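Local atomic coordinates of uncharacterized hypothetical protein (Parabacteroides merdae, PDB entry 4EI0), a protein that is of unknown function, a DUF4466 family member whose two halves are both rich in antiparallel beta sheet. Residues 42-47 and 135-140; 88-91 and 96-99; 99-104 and 108-113; 167-172 and 282-287; 235-240 and 290-295. All coordinates share one frame; numbering follows the deposited sequence. Where two conformers were deposited one is given.

Contact 1. Residues 42-47 and 135-140; sequences MAIPNE and NGQVAE
Ile44 meets Asn135 through a single methyl group. Its CD1 sits 3.5 Å from Asn135 ND2 and 3.6 Å from Asn135 OD1. The methyl is thus almost equally far from the two ends of the amide, and it is raised well out of the amide plane. Ile44 and Asn135 point at each other. Ile44 is fully extended, with CG1 anti to the backbone N (chi1 -173°), and this carries CD1 out to the amide. Gln137 comes next: its OE1 is 4.2 Å from Ile44 CD1. No hydrogen bond crosses between 42-47 and 135-140.

The Asn135 amide is held by its own segment. Asn135 OD1 accepts from Gln137 N at 3.1 Å, with the donor above the carbonyl plane. Asn135 ND2 gives a weak bond to Gln137 OE1, whose stronger partner is the backbone N of Leu16. Further out, Ile44 is buried, and also packs on Leu16, Leu51 and Ala133. The bond from Gln137 N to Asn135 OD1 defines an Asx turn, here in the connection of the antiparallel hairpin between strands 124-133 and 138-147.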
# COMPACT_ATOMS: atom_id res chain seq x y z
N MSE B 42 -10.11 -6.41 0.74
CA MSE B 42 -10.09 -7.76 0.14
C MSE B 42 -8.66 -8.25 0.06
O MSE B 42 -7.75 -7.47 -0.08
CB MSE B 42 -10.67 -7.70 -1.28
CG MSE B 42 -12.05 -7.09 -1.36
SE MSE B 42 -12.42 -6.31 -3.08
CE MSE B 42 -11.45 -4.61 -2.59
N ALA B 43 -8.45 -9.56 0.18
CA ALA B 43 -7.07 -10.12 0.11
C ALA B 43 -7.12 -11.59 -0.28
O ALA B 43 -8.02 -12.30 0.15
CB ALA B 43 -6.30 -9.96 1.44
N ILE B 44 -6.18 -11.99 -1.13
CA ILE B 44 -6.01 -13.34 -1.57
C ILE B 44 -4.53 -13.59 -1.53
O ILE B 44 -3.76 -12.71 -1.85
CB ILE B 44 -6.61 -13.57 -2.97
CG1 ILE B 44 -6.57 -15.08 -3.32
CG2 ILE B 44 -5.89 -12.76 -4.04
CD1 ILE B 44 -7.29 -15.45 -4.60
N PRO B 45 -4.10 -14.77 -1.07
CA PRO B 45 -2.67 -15.04 -1.16
C PRO B 45 -2.21 -14.92 -2.61
O PRO B 45 -2.85 -15.44 -3.53
CB PRO B 45 -2.54 -16.47 -0.62
CG PRO B 45 -3.76 -16.66 0.22
CD PRO B 45 -4.83 -15.92 -0.51
N ASN B 46 -1.11 -14.18 -2.82
CA ASN B 46 -0.67 -13.80 -4.16
C ASN B 46 -0.38 -14.97 -5.08
O ASN B 46 -0.64 -14.87 -6.27
CB ASN B 46 0.60 -12.96 -4.10
CG ASN B 46 0.87 -12.19 -5.39
OD1 ASN B 46 -0.04 -11.58 -5.96
ND2 ASN B 46 2.10 -12.24 -5.85
N GLU B 47 0.06 -16.08 -4.53
CA GLU B 47 0.36 -17.26 -5.34
C GLU B 47 -0.90 -18.01 -5.82
O GLU B 47 -0.82 -18.76 -6.78
CB GLU B 47 1.33 -18.19 -4.60
CG GLU B 47 0.73 -18.99 -3.46
CD GLU B 47 0.58 -18.25 -2.11
OE1 GLU B 47 0.75 -16.99 -1.99
OE2 GLU B 47 0.25 -18.98 -1.14
N ASN B 135 -9.06 -17.27 -9.11
CA ASN B 135 -9.13 -18.71 -8.89
C ASN B 135 -10.56 -19.20 -8.72
O ASN B 135 -10.77 -20.31 -8.32
CB ASN B 135 -8.29 -19.13 -7.66
CG ASN B 135 -8.74 -18.44 -6.40
OD1 ASN B 135 -9.57 -17.52 -6.46
ND2 ASN B 135 -8.15 -18.83 -5.26
N GLY B 136 -11.55 -18.35 -9.01
CA GLY B 136 -12.95 -18.72 -8.87
C GLY B 136 -13.44 -18.67 -7.43
O GLY B 136 -14.57 -19.01 -7.17
N GLN B 137 -12.62 -18.23 -6.49
CA GLN B 137 -13.10 -18.09 -5.14
C GLN B 137 -13.95 -16.81 -5.03
O GLN B 137 -13.82 -15.89 -5.85
CB GLN B 137 -11.96 -18.05 -4.16
CG GLN B 137 -11.46 -19.42 -3.76
CD GLN B 137 -10.30 -19.35 -2.80
OE1 GLN B 137 -9.60 -18.35 -2.72
NE2 GLN B 137 -10.10 -20.43 -2.03
N VAL B 138 -14.83 -16.80 -4.03
CA VAL B 138 -15.71 -15.64 -3.70
C VAL B 138 -15.66 -15.37 -2.17
O VAL B 138 -15.28 -16.25 -1.43
CB VAL B 138 -17.16 -15.93 -4.14
CG1 VAL B 138 -17.22 -16.11 -5.67
CG2 VAL B 138 -17.70 -17.16 -3.43
N ALA B 139 -15.97 -14.15 -1.70
CA ALA B 139 -16.18 -13.84 -0.28
C ALA B 139 -17.27 -12.79 -0.16
O ALA B 139 -17.58 -12.11 -1.13
CB ALA B 139 -14.92 -13.34 0.43
N GLU B 140 -17.82 -12.64 1.05
CA GLU B 140 -18.98 -11.78 1.28
C GLU B 140 -18.90 -11.21 2.67
O GLU B 140 -18.30 -11.83 3.53
CB GLU B 140 -20.30 -12.57 1.07
CG GLU B 140 -21.30 -12.50 2.20
CD GLU B 140 -22.61 -13.18 1.85
OE1 GLU B 140 -22.59 -14.37 1.48
OE2 GLU B 140 -23.67 -12.51 1.93

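Contact 2. Residues 88-91 and 96-99; sequences SDSQ and TTVI
Gln91 and Val98 meet edge to edge through their backbone N-H and C=O groups. Gln91 N donates to Val98 O at 2.9 Å. Val98 N returns a bond of the same length to Gln91 O. Both bonds are close to straight. They make an antiparallel hydrogen-bonded pair. The side-chain amide of Gln91 is the other flat group. Gln91 OE1 takes a hydrogen bond from a water at 2.8 Å, and the same water reaches Val98 O weakly.

Two carbon donors support the backbone. Ser90 CA lies 3.3 Å from Val98 O, and Thr97 CA lies 3.3 Å from Gln91 O. Both are CA-H...O contacts.

Ser90, Thr97 and Ile99 meet through side chains. Ser90 CB packs on Thr97 CG2 at 3.9 Å and on Ile99 CB at 4.1 Å. The hydroxyls look elsewhere: Ser90 OG is bonded with Phe68 N, and Thr97 OG1 with Thr92 OG1. Ile99 extends along 88-91 with CG1 anti to the backbone N (chi1 -167°). That brings Ile99 CG1 to within 3.2 Å of Ser88 O.

Gln91 opens strand 91-93, which forms a beta hairpin with strand 96-100 and lies at the border of its sheet. Residues 88-90 are the loop leading into it. On its other flank strand 96-100 pairs with strand 51-58. Thr97 and Ile99 also pack on Phe68 of strand 67-75, in the facing sheet.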
# COMPACT_ATOMS: atom_id res chain seq x y z
N SER B 88 -11.50 -0.19 -13.14
CA SER B 88 -12.22 0.68 -14.08
C SER B 88 -13.38 1.32 -13.31
O SER B 88 -13.61 0.99 -12.16
CB SER B 88 -12.70 -0.12 -15.27
OG SER B 88 -13.27 -1.35 -14.82
N ASP B 89 -14.13 2.23 -13.92
CA ASP B 89 -15.19 2.93 -13.19
C ASP B 89 -16.27 1.95 -12.73
O ASP B 89 -16.57 0.98 -13.41
CB ASP B 89 -15.83 4.04 -14.01
CG ASP B 89 -14.84 5.17 -14.38
OD1 ASP B 89 -13.94 5.44 -13.58
OD2 ASP B 89 -14.99 5.80 -15.46
N SER B 90 -16.86 2.23 -11.57
CA SER B 90 -17.98 1.43 -11.10
C SER B 90 -19.23 1.69 -11.91
O SER B 90 -19.38 2.73 -12.59
CB SER B 90 -18.26 1.64 -9.61
OG SER B 90 -18.72 2.90 -9.29
N GLN B 91 -20.12 0.72 -11.87
CA GLN B 91 -21.41 0.83 -12.49
C GLN B 91 -22.44 0.48 -11.46
O GLN B 91 -22.35 -0.56 -10.81
CB GLN B 91 -21.56 -0.19 -13.61
CG GLN B 91 -20.54 -0.03 -14.72
CD GLN B 91 -20.63 -1.19 -15.71
OE1 GLN B 91 -19.69 -1.97 -15.86
NE2 GLN B 91 -21.80 -1.34 -16.34
N THR B 96 -27.45 -2.33 -6.89
CA THR B 96 -26.18 -3.05 -7.07
C THR B 96 -25.11 -2.23 -7.77
O THR B 96 -25.32 -1.75 -8.89
CB THR B 96 -26.43 -4.36 -7.84
OG1 THR B 96 -27.44 -5.06 -7.10
CG2 THR B 96 -25.17 -5.29 -7.96
N THR B 97 -23.98 -2.09 -7.10
CA THR B 97 -22.81 -1.40 -7.62
C THR B 97 -21.72 -2.45 -7.86
O THR B 97 -21.42 -3.21 -6.97
CB THR B 97 -22.31 -0.36 -6.62
OG1 THR B 97 -23.32 0.63 -6.39
CG2 THR B 97 -20.98 0.28 -7.10
N VAL B 98 -21.15 -2.48 -9.06
CA VAL B 98 -20.09 -3.43 -9.38
C VAL B 98 -18.90 -2.66 -9.90
O VAL B 98 -19.05 -1.61 -10.56
CB VAL B 98 -20.57 -4.47 -10.41
CG1 VAL B 98 -20.82 -3.80 -11.76
CG2 VAL B 98 -19.58 -5.63 -10.50
N ILE B 99 -17.72 -3.17 -9.59
CA ILE B 99 -16.50 -2.58 -10.10
C ILE B 99 -15.52 -3.73 -10.44
O ILE B 99 -15.43 -4.71 -9.69
CB ILE B 99 -15.88 -1.60 -9.10
CG1 ILE B 99 -14.80 -0.78 -9.79
CG2 ILE B 99 -15.37 -2.38 -7.89
CD1 ILE B 99 -14.31 0.42 -9.00
O HOH W 1 -18.22 -2.89 -13.65

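Contact 3. Residues 99-104 and 108-113; sequences IDFTVD and ATLRYY
Ile99 and Phe101 pack on Ala108 and Leu110 by apolar contact alone. Leu110 CD1 is shared. It touches Ile99 CG2 at 3.9 Å and Phe101 CZ at 4.0 Å. Ile99 uses its short branch here. Its side chain lies askew to that of Leu110, while Phe101 and Leu110 point at each other.

Ala108 CB sits at the edge of the Phe101 ring, near the ring plane, 3.8 Å from Phe101 CE2. Phe101 CG lies anti to the carbonyl carbon (chi1 -73°), and the ring reaches across toward strand 107-115 from there.

This is packing between two sheets of a beta sandwich. Strand 96-100 belongs to one sheet and strand 107-115 to the other. Phe101 directly follows strand 96-100. The CA atoms of Ile99 and Leu110 are 9.7 Å apart, a spacing bridged by side chains and not by backbone bonds.

Backbone hydrogen bonds run instead to neighbours on each side of the sandwich. Ile99 pairs with Ala54, and Phe101, though past the strand end, still bonds with Ser52. Ala108 pairs with Met42. The interior layer continues through further apolar groups: Leu110 also touches Phe68 and Met42, and Phe101 touches Leu51.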
# COMPACT_ATOMS: atom_id res chain seq x y z
N ILE B 99 -17.72 -3.17 -9.59
CA ILE B 99 -16.50 -2.58 -10.10
C ILE B 99 -15.52 -3.73 -10.44
O ILE B 99 -15.43 -4.71 -9.69
CB ILE B 99 -15.88 -1.60 -9.10
CG1 ILE B 99 -14.80 -0.78 -9.79
CG2 ILE B 99 -15.37 -2.38 -7.89
CD1 ILE B 99 -14.31 0.42 -9.00
N ASP B 100 -14.81 -3.59 -11.55
CA ASP B 100 -13.85 -4.61 -12.05
C ASP B 100 -12.44 -4.16 -11.82
O ASP B 100 -12.11 -3.00 -12.12
CB ASP B 100 -14.00 -4.81 -13.55
CG ASP B 100 -15.22 -5.61 -13.92
OD1 ASP B 100 -15.63 -6.45 -13.14
OD2 ASP B 100 -15.78 -5.39 -15.01
N PHE B 101 -11.59 -5.08 -11.38
CA PHE B 101 -10.18 -4.76 -11.30
C PHE B 101 -9.57 -4.86 -12.71
O PHE B 101 -9.83 -5.80 -13.41
CB PHE B 101 -9.47 -5.70 -10.34
CG PHE B 101 -9.77 -5.42 -8.91
CD1 PHE B 101 -10.90 -5.93 -8.33
CD2 PHE B 101 -8.88 -4.72 -8.13
CE1 PHE B 101 -11.18 -5.69 -7.02
CE2 PHE B 101 -9.16 -4.44 -6.82
CZ PHE B 101 -10.30 -4.93 -6.26
N THR B 102 -8.78 -3.89 -13.12
CA THR B 102 -8.05 -3.96 -14.39
C THR B 102 -6.56 -4.06 -14.12
O THR B 102 -5.80 -4.09 -15.04
CB THR B 102 -8.36 -2.72 -15.27
OG1 THR B 102 -8.20 -1.55 -14.45
CG2 THR B 102 -9.84 -2.79 -15.77
N VAL B 103 -6.13 -4.09 -12.86
CA VAL B 103 -4.70 -4.18 -12.49
C VAL B 103 -4.53 -5.41 -11.65
O VAL B 103 -5.40 -5.72 -10.77
CB VAL B 103 -4.22 -2.90 -11.76
CG1 VAL B 103 -2.79 -3.05 -11.17
CG2 VAL B 103 -4.26 -1.66 -12.70
N ASP B 104 -3.43 -6.14 -11.85
CA ASP B 104 -3.20 -7.33 -11.04
C ASP B 104 -2.83 -6.88 -9.61
O ASP B 104 -1.80 -6.18 -9.40
CB ASP B 104 -2.02 -8.18 -11.53
CG ASP B 104 -2.34 -8.97 -12.78
OD1 ASP B 104 -3.50 -8.92 -13.26
OD2 ASP B 104 -1.40 -9.65 -13.28
N ALA B 108 -6.55 -5.20 -1.82
CA ALA B 108 -6.97 -3.81 -2.09
C ALA B 108 -8.01 -3.40 -1.06
O ALA B 108 -8.67 -4.22 -0.45
CB ALA B 108 -7.56 -3.68 -3.47
N THR B 109 -8.12 -2.09 -0.87
CA THR B 109 -9.19 -1.49 -0.08
C THR B 109 -9.86 -0.41 -0.86
O THR B 109 -9.22 0.54 -1.28
CB THR B 109 -8.66 -0.88 1.20
OG1 THR B 109 -8.02 -1.89 1.95
CG2 THR B 109 -9.79 -0.27 2.06
N LEU B 110 -11.12 -0.63 -1.17
CA LEU B 110 -11.88 0.27 -2.02
C LEU B 110 -12.88 0.96 -1.15
O LEU B 110 -13.43 0.33 -0.23
CB LEU B 110 -12.62 -0.48 -3.12
CG LEU B 110 -11.80 -1.21 -4.19
CD1 LEU B 110 -12.79 -1.97 -5.06
CD2 LEU B 110 -10.94 -0.23 -5.00
N ARG B 111 -13.10 2.24 -1.44
CA ARG B 111 -14.12 3.05 -0.76
C ARG B 111 -15.40 3.08 -1.54
O ARG B 111 -15.39 3.36 -2.75
CB ARG B 111 -13.59 4.43 -0.54
CG ARG B 111 -12.46 4.39 0.47
CD ARG B 111 -11.80 5.74 0.63
NE ARG B 111 -10.69 5.57 1.54
CZ ARG B 111 -9.74 6.46 1.72
NH1 ARG B 111 -9.74 7.59 1.05
NH2 ARG B 111 -8.76 6.18 2.55
N TYR B 112 -16.50 2.75 -0.87
CA TYR B 112 -17.84 2.80 -1.43
C TYR B 112 -18.61 3.93 -0.76
O TYR B 112 -18.56 4.07 0.48
CB TYR B 112 -18.55 1.48 -1.19
CG TYR B 112 -20.05 1.44 -1.43
CD1 TYR B 112 -20.58 1.39 -2.70
CD2 TYR B 112 -20.93 1.35 -0.37
CE1 TYR B 112 -21.94 1.34 -2.92
CE2 TYR B 112 -22.29 1.31 -0.57
CZ TYR B 112 -22.79 1.29 -1.83
OH TYR B 112 -24.13 1.20 -2.03
N TYR B 113 -19.30 4.70 -1.58
CA TYR B 113 -20.09 5.84 -1.19
C TYR B 113 -21.55 5.60 -1.56
O TYR B 113 -21.87 5.47 -2.74
CB TYR B 113 -19.55 7.08 -1.89
CG TYR B 113 -18.15 7.41 -1.47
CD1 TYR B 113 -17.90 8.23 -0.37
CD2 TYR B 113 -17.06 6.92 -2.16
CE1 TYR B 113 -16.62 8.55 0.01
CE2 TYR B 113 -15.78 7.23 -1.80
CZ TYR B 113 -15.56 8.04 -0.72
OH TYR B 113 -14.30 8.28 -0.37

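Contact 4. Residues 167-172 and 282-287; sequences SFLNEG and VETADG
Phe168 reaches from a loop to the hairpin end at 282-287. Its CB touches Thr284 CG2 at 4.0 Å. CG lies anti to the carbonyl carbon (chi1 -57°), and from there one side of the ring runs toward Val282. Phe168 CD2 is 4.2 Å from Val282 CG1, and CE2 comes closer, to 3.9 Å. Val282 meets Phe168 nearly at right angles. At the tip, Phe168 CZ packs on Val293 CG2, on the next strand.

Thr284 CG2 has a second partner. Leu169 CD2 lies 4.1 Å from Thr284 CG2, and the two side chains run antiparallel alongside each other.

Each segment is shaped by its own turn. Ser167 OG accepts from Leu169 N, an ST turn that starts the loop after strand 165-167. Residues 284-287 form a type I beta turn between the hairpin strands 278-283 and 289-299, closed by the bond from Gly287 N to Thr284 O.

Thr284 OG1 donates to Asp286 OD1 at 2.8 Å. With OG1 between the backbone N and the carbonyl carbon (chi1 54°), the hydroxyl faces the turn and CG2 faces the loop. Thr284 OG1 also bonds with Tyr289 N, and Asp286 OD1 with Lys288 N. On the loop side, Arg309 NH1 is bonded to the carbonyl oxygens of Phe168 and Asn170.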
# COMPACT_ATOMS: atom_id res chain seq x y z
N SER B 167 -38.69 30.46 5.19
CA SER B 167 -39.78 29.48 5.22
C SER B 167 -39.24 28.10 5.56
O SER B 167 -38.33 27.58 4.89
CB SER B 167 -40.50 29.39 3.88
OG SER B 167 -41.57 28.45 3.95
N PHE B 168 -39.84 27.47 6.56
CA PHE B 168 -39.52 26.10 6.93
C PHE B 168 -40.58 25.15 6.39
O PHE B 168 -40.66 24.03 6.87
CB PHE B 168 -39.45 25.96 8.48
CG PHE B 168 -38.46 26.89 9.12
CD1 PHE B 168 -37.10 26.59 9.15
CD2 PHE B 168 -38.87 28.08 9.65
CE1 PHE B 168 -36.20 27.45 9.72
CE2 PHE B 168 -37.98 28.95 10.21
CZ PHE B 168 -36.65 28.65 10.25
N LEU B 169 -41.34 25.54 5.36
CA LEU B 169 -42.50 24.73 4.91
C LEU B 169 -42.36 24.01 3.60
O LEU B 169 -43.24 23.27 3.23
CB LEU B 169 -43.78 25.60 4.88
CG LEU B 169 -44.08 26.35 6.22
CD1 LEU B 169 -45.33 27.25 6.26
CD2 LEU B 169 -44.18 25.30 7.34
N ASN B 170 -41.26 24.20 2.87
CA ASN B 170 -41.14 23.60 1.59
C ASN B 170 -40.73 22.12 1.70
O ASN B 170 -39.90 21.76 2.53
CB ASN B 170 -40.12 24.37 0.73
CG ASN B 170 -40.63 25.69 0.22
OD1 ASN B 170 -41.81 26.04 0.32
ND2 ASN B 170 -39.72 26.45 -0.36
N GLU B 171 -41.26 21.28 0.81
CA GLU B 171 -40.90 19.86 0.74
C GLU B 171 -39.40 19.69 0.52
O GLU B 171 -38.80 20.31 -0.38
CB GLU B 171 -41.48 19.12 -0.48
CG GLU B 171 -42.91 19.02 -0.88
CD GLU B 171 -42.93 18.06 -2.09
OE1 GLU B 171 -42.84 18.48 -3.29
OE2 GLU B 171 -42.94 16.85 -1.80
N GLY B 172 -38.79 18.81 1.27
CA GLY B 172 -37.38 18.48 1.06
C GLY B 172 -36.39 19.60 1.26
O GLY B 172 -35.23 19.41 0.95
N VAL B 282 -36.69 26.44 16.63
CA VAL B 282 -37.91 26.99 16.03
C VAL B 282 -38.97 25.90 16.01
O VAL B 282 -38.66 24.74 15.78
CB VAL B 282 -37.59 27.46 14.60
CG1 VAL B 282 -38.83 27.78 13.82
CG2 VAL B 282 -36.68 28.67 14.68
N GLU B 283 -40.23 26.31 16.22
CA GLU B 283 -41.38 25.43 15.92
C GLU B 283 -42.39 26.24 15.12
O GLU B 283 -42.72 27.35 15.53
CB GLU B 283 -42.02 24.90 17.20
CG GLU B 283 -43.20 23.92 16.96
CD GLU B 283 -43.78 23.41 18.26
OE1 GLU B 283 -43.17 22.52 18.86
OE2 GLU B 283 -44.80 23.95 18.73
N THR B 284 -42.84 25.70 13.99
CA THR B 284 -43.72 26.47 13.11
C THR B 284 -45.08 26.58 13.73
O THR B 284 -45.45 25.77 14.62
CB THR B 284 -43.86 25.85 11.71
OG1 THR B 284 -44.27 24.50 11.83
CG2 THR B 284 -42.53 25.83 11.01
N ALA B 285 -45.84 27.58 13.27
CA ALA B 285 -47.09 27.98 13.91
C ALA B 285 -48.02 26.79 14.22
O ALA B 285 -48.60 26.70 15.30
CB ALA B 285 -47.82 29.01 13.05
N ASP B 286 -48.13 25.89 13.27
CA ASP B 286 -49.06 24.76 13.36
C ASP B 286 -48.46 23.55 14.07
O ASP B 286 -49.12 22.53 14.17
CB ASP B 286 -49.47 24.36 11.93
CG ASP B 286 -48.24 24.25 10.93
OD1 ASP B 286 -47.05 24.40 11.31
OD2 ASP B 286 -48.47 24.01 9.73
N GLY B 287 -47.21 23.63 14.53
CA GLY B 287 -46.53 22.49 15.19
C GLY B 287 -46.02 21.43 14.21
O GLY B 287 -45.49 20.41 14.62

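Contact 5. Residues 235-240 and 290-295; sequences IKVYGL and RAYVYI
Tyr292 and Leu240 carry most of the buried surface. Tyr292 OH donates to Leu240 O at 2.7 Å. The bond lies in the carbonyl plane, on a lone pair. Tyr292 OH also receives a hydrogen bond from a water at 2.7 Å, and that water accepts from Leu240 N at 2.8 Å. The phenol oxygen is therefore tied to both ends of the Leu240 backbone, directly and through water.

The Leu240 side chain lies beside the phenol. Leu240 CB comes close to the hydroxyl oxygen, 3.4 Å from Tyr292 OH. The apolar contact is that of Leu240 CD2 with Tyr292 CE1, at 4.0 Å. The two side chains run at a slant to each other. Tyr292 has CG anti to its backbone N (chi1 177°), and this takes the ring out toward the end of strand 233-238.

Tyr294 plays a smaller part. Its CD1 lies 3.8 Å from Leu240 O, and its hydroxyl bonds with Gln241 OE1.

Strand 233-238 borders its antiparallel sheet. Strand 278-283 lies between it and strand 289-299, so the contact spans a strand. Trp281 of that middle strand touches Val237, Leu240 and Tyr292. Helix 243-246 also lies against the two tyrosines, through Leu245 and Ser246.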
# COMPACT_ATOMS: atom_id res chain seq x y z
N ILE B 235 -36.49 29.88 20.45
CA ILE B 235 -35.63 29.87 21.69
C ILE B 235 -34.20 30.16 21.25
O ILE B 235 -33.64 29.46 20.40
CB ILE B 235 -35.69 28.50 22.40
CG1 ILE B 235 -37.13 28.22 22.89
CG2 ILE B 235 -34.65 28.34 23.53
CD1 ILE B 235 -37.33 26.82 23.47
N LYS B 236 -33.68 31.29 21.71
CA LYS B 236 -32.36 31.77 21.34
C LYS B 236 -31.34 30.93 22.10
O LYS B 236 -31.53 30.66 23.30
CB LYS B 236 -32.22 33.25 21.72
CG LYS B 236 -30.92 33.91 21.29
CD LYS B 236 -30.79 35.25 22.03
CE LYS B 236 -29.73 36.17 21.43
NZ LYS B 236 -29.86 37.52 22.13
N VAL B 237 -30.28 30.55 21.42
CA VAL B 237 -29.18 29.75 21.97
C VAL B 237 -27.85 30.41 21.54
O VAL B 237 -27.85 31.11 20.54
CB VAL B 237 -29.20 28.34 21.37
CG1 VAL B 237 -27.96 27.57 21.79
CG2 VAL B 237 -30.44 27.59 21.85
N TYR B 238 -26.74 30.15 22.23
CA TYR B 238 -25.42 30.61 21.81
C TYR B 238 -24.39 29.49 21.96
O TYR B 238 -24.31 28.87 23.01
CB TYR B 238 -25.01 31.86 22.63
CG TYR B 238 -23.72 32.49 22.19
CD1 TYR B 238 -23.59 32.96 20.90
CD2 TYR B 238 -22.59 32.61 23.06
CE1 TYR B 238 -22.40 33.52 20.45
CE2 TYR B 238 -21.40 33.19 22.61
CZ TYR B 238 -21.32 33.63 21.30
OH TYR B 238 -20.18 34.20 20.79
N GLY B 239 -23.58 29.26 20.93
CA GLY B 239 -22.48 28.32 21.01
C GLY B 239 -22.90 26.88 20.98
O GLY B 239 -22.14 26.03 21.41
N LEU B 240 -24.12 26.60 20.51
CA LEU B 240 -24.60 25.23 20.36
C LEU B 240 -24.26 24.77 18.95
O LEU B 240 -24.91 25.13 17.97
CB LEU B 240 -26.10 25.08 20.62
CG LEU B 240 -26.65 23.67 20.35
CD1 LEU B 240 -26.02 22.75 21.38
CD2 LEU B 240 -28.15 23.57 20.45
N ARG B 290 -40.23 21.37 13.49
CA ARG B 290 -39.26 22.02 14.33
C ARG B 290 -37.98 22.16 13.57
O ARG B 290 -37.72 21.39 12.64
CB ARG B 290 -39.05 21.24 15.59
CG ARG B 290 -40.15 21.46 16.57
CD ARG B 290 -39.95 20.56 17.77
NE ARG B 290 -41.02 20.82 18.69
CZ ARG B 290 -41.10 20.28 19.89
NH1 ARG B 290 -40.20 19.41 20.36
NH2 ARG B 290 -42.12 20.63 20.63
N ALA B 291 -37.16 23.14 13.93
CA ALA B 291 -35.90 23.34 13.19
C ALA B 291 -34.89 23.94 14.14
O ALA B 291 -35.26 24.49 15.20
CB ALA B 291 -36.13 24.26 12.01
N TYR B 292 -33.63 23.87 13.75
CA TYR B 292 -32.56 24.57 14.44
C TYR B 292 -31.85 25.37 13.38
O TYR B 292 -31.34 24.80 12.38
CB TYR B 292 -31.59 23.59 15.16
CG TYR B 292 -30.43 24.29 15.83
CD1 TYR B 292 -30.66 25.14 16.91
CD2 TYR B 292 -29.14 24.15 15.39
CE1 TYR B 292 -29.63 25.83 17.53
CE2 TYR B 292 -28.08 24.83 16.03
CZ TYR B 292 -28.34 25.70 17.05
OH TYR B 292 -27.32 26.37 17.72
N VAL B 293 -31.82 26.69 13.57
CA VAL B 293 -31.15 27.63 12.67
C VAL B 293 -29.82 28.05 13.32
O VAL B 293 -29.80 28.51 14.45
CB VAL B 293 -32.02 28.86 12.47
CG1 VAL B 293 -31.33 29.83 11.47
CG2 VAL B 293 -33.43 28.44 12.08
N TYR B 294 -28.70 27.80 12.63
CA TYR B 294 -27.36 28.09 13.18
C TYR B 294 -26.78 29.23 12.39
O TYR B 294 -26.85 29.21 11.18
CB TYR B 294 -26.45 26.85 13.08
CG TYR B 294 -25.04 27.14 13.55
CD1 TYR B 294 -24.79 27.33 14.88
CD2 TYR B 294 -23.99 27.25 12.66
CE1 TYR B 294 -23.52 27.60 15.36
CE2 TYR B 294 -22.70 27.55 13.10
CZ TYR B 294 -22.47 27.69 14.46
OH TYR B 294 -21.25 28.05 14.96
N ILE B 295 -26.24 30.22 13.07
CA ILE B 295 -25.61 31.37 12.42
C ILE B 295 -24.13 31.07 12.21
O ILE B 295 -23.34 31.16 13.13
CB ILE B 295 -25.77 32.67 13.22
CG1 ILE B 295 -27.25 32.92 13.62
CG2 ILE B 295 -25.20 33.87 12.46
CD1 ILE B 295 -28.28 32.93 12.53
O HOH W 2 -25.84 28.27 19.01

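Contacts 1, 2 and 3 lie in one half of the chain and contacts 4 and 5 in the other, on opposite sides of its centre. Contacts 3 and 4 are buried and rest on apolar packing. Contacts 1, 2 and 5 are partly buried. Contact 1 has no hydrogen bond across it; contacts 2 and 5 have hydrogen bonds and a water each, weak at one end in contact 2. Ile99 gives its CG1-CD1 arm mainly to contact 2 and CG2 to contact 3. Met42 of contact 1 packs on Leu110 and Phe101 of contact 3. Contacts 4 and 5 use paired strands 278-283 and 289-299. Contact 2 alone is backbone pairing within a sheet.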